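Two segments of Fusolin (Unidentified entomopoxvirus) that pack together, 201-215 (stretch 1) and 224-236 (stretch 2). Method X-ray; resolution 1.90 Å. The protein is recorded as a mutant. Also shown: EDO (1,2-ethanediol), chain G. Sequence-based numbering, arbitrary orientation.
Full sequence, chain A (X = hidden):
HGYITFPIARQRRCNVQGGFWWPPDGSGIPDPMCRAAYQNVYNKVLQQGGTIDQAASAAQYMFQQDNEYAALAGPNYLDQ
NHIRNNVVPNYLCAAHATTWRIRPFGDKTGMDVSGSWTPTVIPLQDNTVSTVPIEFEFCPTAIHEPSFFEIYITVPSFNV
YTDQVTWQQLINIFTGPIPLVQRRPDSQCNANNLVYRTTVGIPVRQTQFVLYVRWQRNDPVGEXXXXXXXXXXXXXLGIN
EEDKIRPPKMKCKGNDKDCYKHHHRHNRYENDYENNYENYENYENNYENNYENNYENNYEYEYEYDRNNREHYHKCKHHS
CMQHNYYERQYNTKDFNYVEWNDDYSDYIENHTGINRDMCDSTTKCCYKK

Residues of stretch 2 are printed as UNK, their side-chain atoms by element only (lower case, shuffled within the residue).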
# COMPACT_ATOMS: atom_id res chain seq x y z
N GLY A 201 -18.16 -1.02 -12.10
CA GLY A 201 -17.70 -1.73 -10.94
C GLY A 201 -16.21 -1.90 -11.11
O GLY A 201 -15.78 -2.47 -12.10
N ILE A 202 -15.43 -1.34 -10.22
CA ILE A 202 -13.96 -1.42 -10.29
C ILE A 202 -13.48 -2.58 -9.46
O ILE A 202 -13.74 -2.57 -8.26
CB ILE A 202 -13.32 -0.10 -9.81
CG1 ILE A 202 -13.89 1.11 -10.60
CG2 ILE A 202 -11.79 -0.16 -9.92
CD1 ILE A 202 -13.62 1.08 -12.11
N PRO A 203 -12.75 -3.56 -10.04
CA PRO A 203 -12.22 -4.65 -9.21
C PRO A 203 -11.33 -4.08 -8.12
O PRO A 203 -10.52 -3.19 -8.38
CB PRO A 203 -11.41 -5.52 -10.21
CG PRO A 203 -11.96 -5.14 -11.56
CD PRO A 203 -12.36 -3.70 -11.45
N VAL A 204 -11.51 -4.55 -6.90
CA VAL A 204 -10.71 -4.07 -5.85
C VAL A 204 -9.25 -4.59 -6.12
O VAL A 204 -9.02 -5.57 -6.85
CB VAL A 204 -11.30 -4.40 -4.45
CG1 VAL A 204 -10.40 -3.91 -3.33
CG2 VAL A 204 -12.65 -3.72 -4.29
N ARG A 205 -8.34 -3.72 -5.81
CA ARG A 205 -6.90 -3.94 -5.94
C ARG A 205 -6.34 -3.67 -4.58
O ARG A 205 -6.84 -2.78 -3.88
CB ARG A 205 -6.33 -2.98 -7.00
CG ARG A 205 -6.69 -3.34 -8.44
CD ARG A 205 -5.75 -4.35 -9.01
NE ARG A 205 -6.07 -4.69 -10.40
CZ ARG A 205 -7.00 -5.56 -10.78
NH1 ARG A 205 -7.74 -6.18 -9.88
NH2 ARG A 205 -7.19 -5.81 -12.07
N GLN A 206 -5.28 -4.38 -4.21
CA GLN A 206 -4.58 -4.15 -2.96
C GLN A 206 -3.39 -3.22 -3.16
O GLN A 206 -2.68 -2.97 -2.22
CB GLN A 206 -4.12 -5.52 -2.39
CG GLN A 206 -5.27 -6.54 -2.29
CD GLN A 206 -6.49 -6.02 -1.56
OE1 GLN A 206 -6.37 -5.38 -0.51
NE2 GLN A 206 -7.69 -6.32 -2.04
N THR A 207 -3.16 -2.72 -4.37
CA THR A 207 -2.06 -1.84 -4.71
C THR A 207 -2.56 -0.68 -5.56
O THR A 207 -3.65 -0.74 -6.14
CB THR A 207 -1.02 -2.64 -5.52
OG1 THR A 207 -1.70 -3.22 -6.63
CG2 THR A 207 -0.36 -3.73 -4.71
N GLN A 208 -1.72 0.33 -5.70
CA GLN A 208 -2.02 1.46 -6.55
C GLN A 208 -2.10 0.96 -8.00
O GLN A 208 -1.30 0.12 -8.40
CB GLN A 208 -0.99 2.56 -6.38
CG GLN A 208 -1.27 3.73 -7.26
CD GLN A 208 -0.49 4.95 -6.93
OE1 GLN A 208 -0.00 5.15 -5.80
NE2 GLN A 208 -0.32 5.79 -7.91
N PHE A 209 -3.14 1.36 -8.71
CA PHE A 209 -3.39 0.90 -10.06
C PHE A 209 -3.71 2.04 -11.00
O PHE A 209 -3.81 3.20 -10.58
CB PHE A 209 -4.54 -0.14 -10.04
CG PHE A 209 -5.87 0.36 -9.56
CD1 PHE A 209 -6.15 0.43 -8.20
CD2 PHE A 209 -6.85 0.76 -10.46
CE1 PHE A 209 -7.41 0.81 -7.76
CE2 PHE A 209 -8.08 1.22 -10.02
CZ PHE A 209 -8.37 1.20 -8.67
N VAL A 210 -3.86 1.71 -12.27
CA VAL A 210 -4.15 2.65 -13.33
C VAL A 210 -5.43 2.22 -14.01
O VAL A 210 -5.67 1.02 -14.25
CB VAL A 210 -2.95 2.78 -14.36
CG1 VAL A 210 -3.38 3.43 -15.68
CG2 VAL A 210 -1.80 3.53 -13.74
N LEU A 211 -6.27 3.21 -14.29
CA LEU A 211 -7.47 3.08 -15.12
C LEU A 211 -7.12 3.77 -16.43
O LEU A 211 -6.50 4.83 -16.39
CB LEU A 211 -8.72 3.69 -14.46
CG LEU A 211 -9.17 2.95 -13.19
CD1 LEU A 211 -10.24 3.67 -12.46
CD2 LEU A 211 -9.64 1.56 -13.51
N TYR A 212 -7.33 3.09 -17.55
CA TYR A 212 -7.05 3.62 -18.87
C TYR A 212 -8.37 3.84 -19.61
O TYR A 212 -9.18 2.93 -19.69
CB TYR A 212 -6.16 2.68 -19.64
CG TYR A 212 -5.45 3.27 -20.84
CD1 TYR A 212 -4.70 4.44 -20.73
CD2 TYR A 212 -5.55 2.68 -22.09
CE1 TYR A 212 -4.02 4.97 -21.82
CE2 TYR A 212 -4.83 3.16 -23.17
CZ TYR A 212 -4.09 4.32 -23.04
OH TYR A 212 -3.35 4.75 -24.11
N VAL A 213 -8.61 5.06 -20.07
CA VAL A 213 -9.86 5.44 -20.74
C VAL A 213 -9.55 5.88 -22.16
O VAL A 213 -8.72 6.78 -22.38
CB VAL A 213 -10.60 6.56 -19.98
CG1 VAL A 213 -11.88 6.99 -20.72
CG2 VAL A 213 -10.95 6.14 -18.57
N ARG A 214 -10.29 5.29 -23.09
CA ARG A 214 -10.26 5.58 -24.50
C ARG A 214 -11.60 6.18 -24.90
O ARG A 214 -12.63 5.54 -24.67
CB ARG A 214 -10.02 4.30 -25.28
CG ARG A 214 -9.96 4.55 -26.78
CD ARG A 214 -9.88 3.25 -27.52
NE ARG A 214 -9.86 3.44 -28.96
CZ ARG A 214 -10.26 2.53 -29.86
NH1 ARG A 214 -10.74 1.36 -29.46
NH2 ARG A 214 -10.18 2.79 -31.15
N TRP A 215 -11.61 7.37 -25.48
CA TRP A 215 -12.81 8.03 -26.00
C TRP A 215 -12.61 8.09 -27.50
O TRP A 215 -11.74 8.82 -27.98
CB TRP A 215 -13.05 9.41 -25.39
CG TRP A 215 -14.23 10.12 -25.98
CD1 TRP A 215 -15.42 9.57 -26.38
CD2 TRP A 215 -14.37 11.54 -26.17
NE1 TRP A 215 -16.26 10.55 -26.85
CE2 TRP A 215 -15.64 11.76 -26.73
CE3 TRP A 215 -13.53 12.63 -25.94
CZ2 TRP A 215 -16.09 13.05 -27.08
CZ3 TRP A 215 -13.98 13.91 -26.28
CH2 TRP A 215 -15.24 14.10 -26.86
N UNK A 224 -9.10 9.46 -31.50
CA UNK A 224 -9.36 8.89 -30.19
C UNK A 224 -8.53 9.59 -29.13
O UNK A 224 -7.38 9.96 -29.39
N UNK A 225 -9.11 9.74 -27.95
CA UNK A 225 -8.47 10.34 -26.78
C UNK A 225 -8.17 9.21 -25.78
O UNK A 225 -9.03 8.35 -25.50
c UNK A 225 -10.66 12.36 -28.08
c UNK A 225 -9.04 14.58 -28.26
c UNK A 225 -8.86 13.66 -27.23
c UNK A 225 -10.89 13.32 -29.06
c UNK A 225 -10.03 14.39 -29.18
c UNK A 225 -9.32 11.43 -26.17
c UNK A 225 -9.64 12.52 -27.16
N UNK A 226 -6.96 9.18 -25.29
CA UNK A 226 -6.46 8.16 -24.38
C UNK A 226 -5.90 8.81 -23.12
O UNK A 226 -4.99 9.63 -23.20
c UNK A 226 -6.32 6.77 -28.73
c UNK A 226 -6.15 5.30 -26.39
c UNK A 226 -6.55 4.68 -27.58
c UNK A 226 -6.66 5.43 -28.74
c UNK A 226 -5.93 7.38 -27.54
c UNK A 226 -5.84 6.66 -26.35
c UNK A 226 -5.39 7.32 -25.06
o UNK A 226 -7.16 4.87 -29.89
N UNK A 227 -6.42 8.45 -21.95
CA UNK A 227 -5.94 9.00 -20.67
C UNK A 227 -5.74 7.94 -19.61
O UNK A 227 -6.61 7.08 -19.42
o UNK A 227 -7.88 12.11 -20.13
c UNK A 227 -6.96 9.98 -20.08
n UNK A 227 -6.57 11.68 -21.82
c UNK A 227 -7.19 11.31 -20.72
N UNK A 228 -4.63 8.07 -18.84
CA UNK A 228 -4.33 7.29 -17.66
C UNK A 228 -4.85 8.01 -16.45
O UNK A 228 -4.69 9.22 -16.35
s UNK A 228 -2.14 6.00 -18.81
c UNK A 228 -2.82 7.06 -17.53
N UNK A 229 -5.44 7.28 -15.51
CA UNK A 229 -5.87 7.82 -14.22
C UNK A 229 -5.30 6.91 -13.12
O UNK A 229 -5.49 5.69 -13.17
c UNK A 229 -7.37 7.88 -14.13
N UNK A 230 -4.61 7.49 -12.17
CA UNK A 230 -3.99 6.79 -11.04
C UNK A 230 -4.98 6.71 -9.87
O UNK A 230 -5.61 7.70 -9.50
o UNK A 230 -1.20 6.55 -12.21
c UNK A 230 -2.71 7.50 -10.61
c UNK A 230 -1.71 7.62 -11.76
o UNK A 230 -1.46 8.77 -12.22
N UNK A 231 -5.13 5.54 -9.31
CA UNK A 231 -6.11 5.25 -8.26
C UNK A 231 -5.56 4.26 -7.22
O UNK A 231 -4.81 3.34 -7.56
c UNK A 231 -7.43 4.67 -8.89
c UNK A 231 -7.92 5.46 -10.09
c UNK A 231 -8.56 4.51 -7.85
N UNK A 232 -6.05 4.38 -5.98
CA UNK A 232 -5.74 3.47 -4.90
C UNK A 232 -6.94 3.35 -3.98
O UNK A 232 -7.63 4.33 -3.71
c UNK A 232 -2.56 2.93 -2.61
c UNK A 232 -4.69 5.07 -3.17
c UNK A 232 -3.91 2.66 -3.36
c UNK A 232 -4.46 3.88 -4.11
N UNK A 233 -7.19 2.15 -3.50
CA UNK A 233 -8.22 1.94 -2.50
C UNK A 233 -7.55 2.11 -1.13
O UNK A 233 -6.43 1.65 -0.94
c UNK A 233 -9.46 -0.24 -4.99
c UNK A 233 -10.94 1.26 -3.88
c UNK A 233 -10.31 -0.25 -6.09
c UNK A 233 -9.77 0.52 -3.87
c UNK A 233 -11.47 0.49 -6.07
c UNK A 233 -11.76 1.28 -4.99
c UNK A 233 -8.86 0.55 -2.67
N UNK A 234 -8.19 2.80 -0.20
CA UNK A 234 -7.68 2.95 1.16
C UNK A 234 -8.47 2.00 2.07
O UNK A 234 -9.70 2.03 2.09
c UNK A 234 -7.78 4.38 1.64
N UNK A 235 -7.78 1.09 2.75
CA UNK A 235 -8.46 0.10 3.59
C UNK A 235 -8.98 0.66 4.87
O UNK A 235 -8.35 1.52 5.47
c UNK A 235 -7.53 -1.05 3.93
n UNK A 235 -5.84 -1.74 2.20
c UNK A 235 -7.11 -1.86 2.75
n UNK A 235 -6.97 -3.25 1.07
c UNK A 235 -7.80 -2.81 2.07
c UNK A 235 -5.81 -2.58 1.18
N UNK A 236 -10.08 0.14 5.34
CA UNK A 236 -10.61 0.49 6.64
C UNK A 236 -9.70 -0.18 7.71
O UNK A 236 -9.24 -1.32 7.54
c UNK A 236 -12.74 0.65 8.03
c UNK A 236 -12.08 0.06 6.79
n UNK A 236 -16.98 -0.19 8.48
n UNK A 236 -16.39 -1.61 10.19
c UNK A 236 -16.04 -0.75 9.24
c UNK A 236 -14.25 0.49 8.04
n UNK A 236 -14.75 -0.45 9.05
C1 EDO G . -8.73 -8.95 -11.92
O1 EDO G . -9.33 -7.76 -12.40
C2 EDO G . -9.39 -9.35 -10.58
O2 EDO G . -8.39 -9.83 -9.69
O HOH W 1 -5.76 -0.31 -4.31
O HOH W 2 -1.36 4.50 -10.42

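Position 224 has no side-chain atoms and is Gly-224. Its CA lies 3.2 Å from Trp-215 O, a CA-H...O contact, and a CB here would be crowded by the hydroxyl oxygen of position 226. At position 225 one carbon leads to a ring of six carbons with no heteroatom, which identifies Phe-225. Its ring lies obliquely to the indole, CD1 coming 3.6 Å from Trp-215 CE3. The backbones exchange two hydrogen bonds: Trp-215 N donates to Phe-225 O at 2.8 Å. In return, Phe-225 N donates to Trp-215 O, also at 2.8 Å.

Position 226 carries a similar six-membered ring, but with an oxygen on it: Tyr-226. The hydroxyl accepts a weak hydrogen bond from Arg-214 NE, 3.2 Å from Tyr-226 OH, and the CB of Tyr-226 lies 3.4 Å from Tyr-212 OH. Position 227 has two carbons, the second bearing one oxygen and one nitrogen, the amide of Asn-227. This amide turns back on its own strand, ND2 donating to Tyr-226 O at 2.9 Å; the backbone pairs with Val-213.

One carbon and one sulfur at position 228 give Cys-228, which is bonded covalently to a group elsewhere in the structure. Its SG is 3.6 Å from Tyr-212 CD1, oblique to the ring. Position 229 has a single side-chain carbon and is Ala-229, whose CB faces Leu-211 CB at 4.4 Å; its N and O each bond to the Leu-211 backbone at 2.8 Å, from Ala-229 N to Leu-211 O and from Leu-211 N to Ala-229 O.

At position 230 two carbons end in two oxygens, a carboxylate, hence Asp-230. OD1 approaches Val-210 CG2 at 3.4 Å and accepts from a water, 2.7 Å from that water's oxygen; the same water donates to Phe-209 O and accepts from Gln-208 NE2. Position 231 has three carbons forked at the first, Val-231. Its CB sits over the face of the Phe-209 ring, 3.9 Å from the centroid, and CG2 meets Leu-211 CD1 at 3.8 Å.

Four carbons at position 232, forked at the first with one arm two carbons long, make Ile-232, whose CG1 is 3.9 Å from Gln-208 CA. Position 233 again has one carbon and a bare six-membered ring: Phe-233. The ring is nearly parallel to that of Phe-209 but slid aside, with CE2 3.5 Å from Phe-209 CE1; its CZ reaches Ile-202 CG2 at 3.9 Å. Position 234, one carbon and out of reach, is Ala-234. Position 235 has one carbon and a five-membered ring of three carbons and two nitrogens, His-235, whose NE2 donates to Gln-206 OE1 at 2.7 Å. Position 236, three carbons, a nitrogen, then a carbon with two nitrogens, is Arg-236, free of stretch 1.

The contact is an antiparallel ladder, with paired backbone hydrogen bonds at every second residue from Phe-209 to Trp-215. Beyond it, Phe-233 fills the space beside the 202-205 segment, and a second water joins its N to Arg-205 O and Thr-207 O.

Stretch 2 (224-236) GFYNCADVIFAHR
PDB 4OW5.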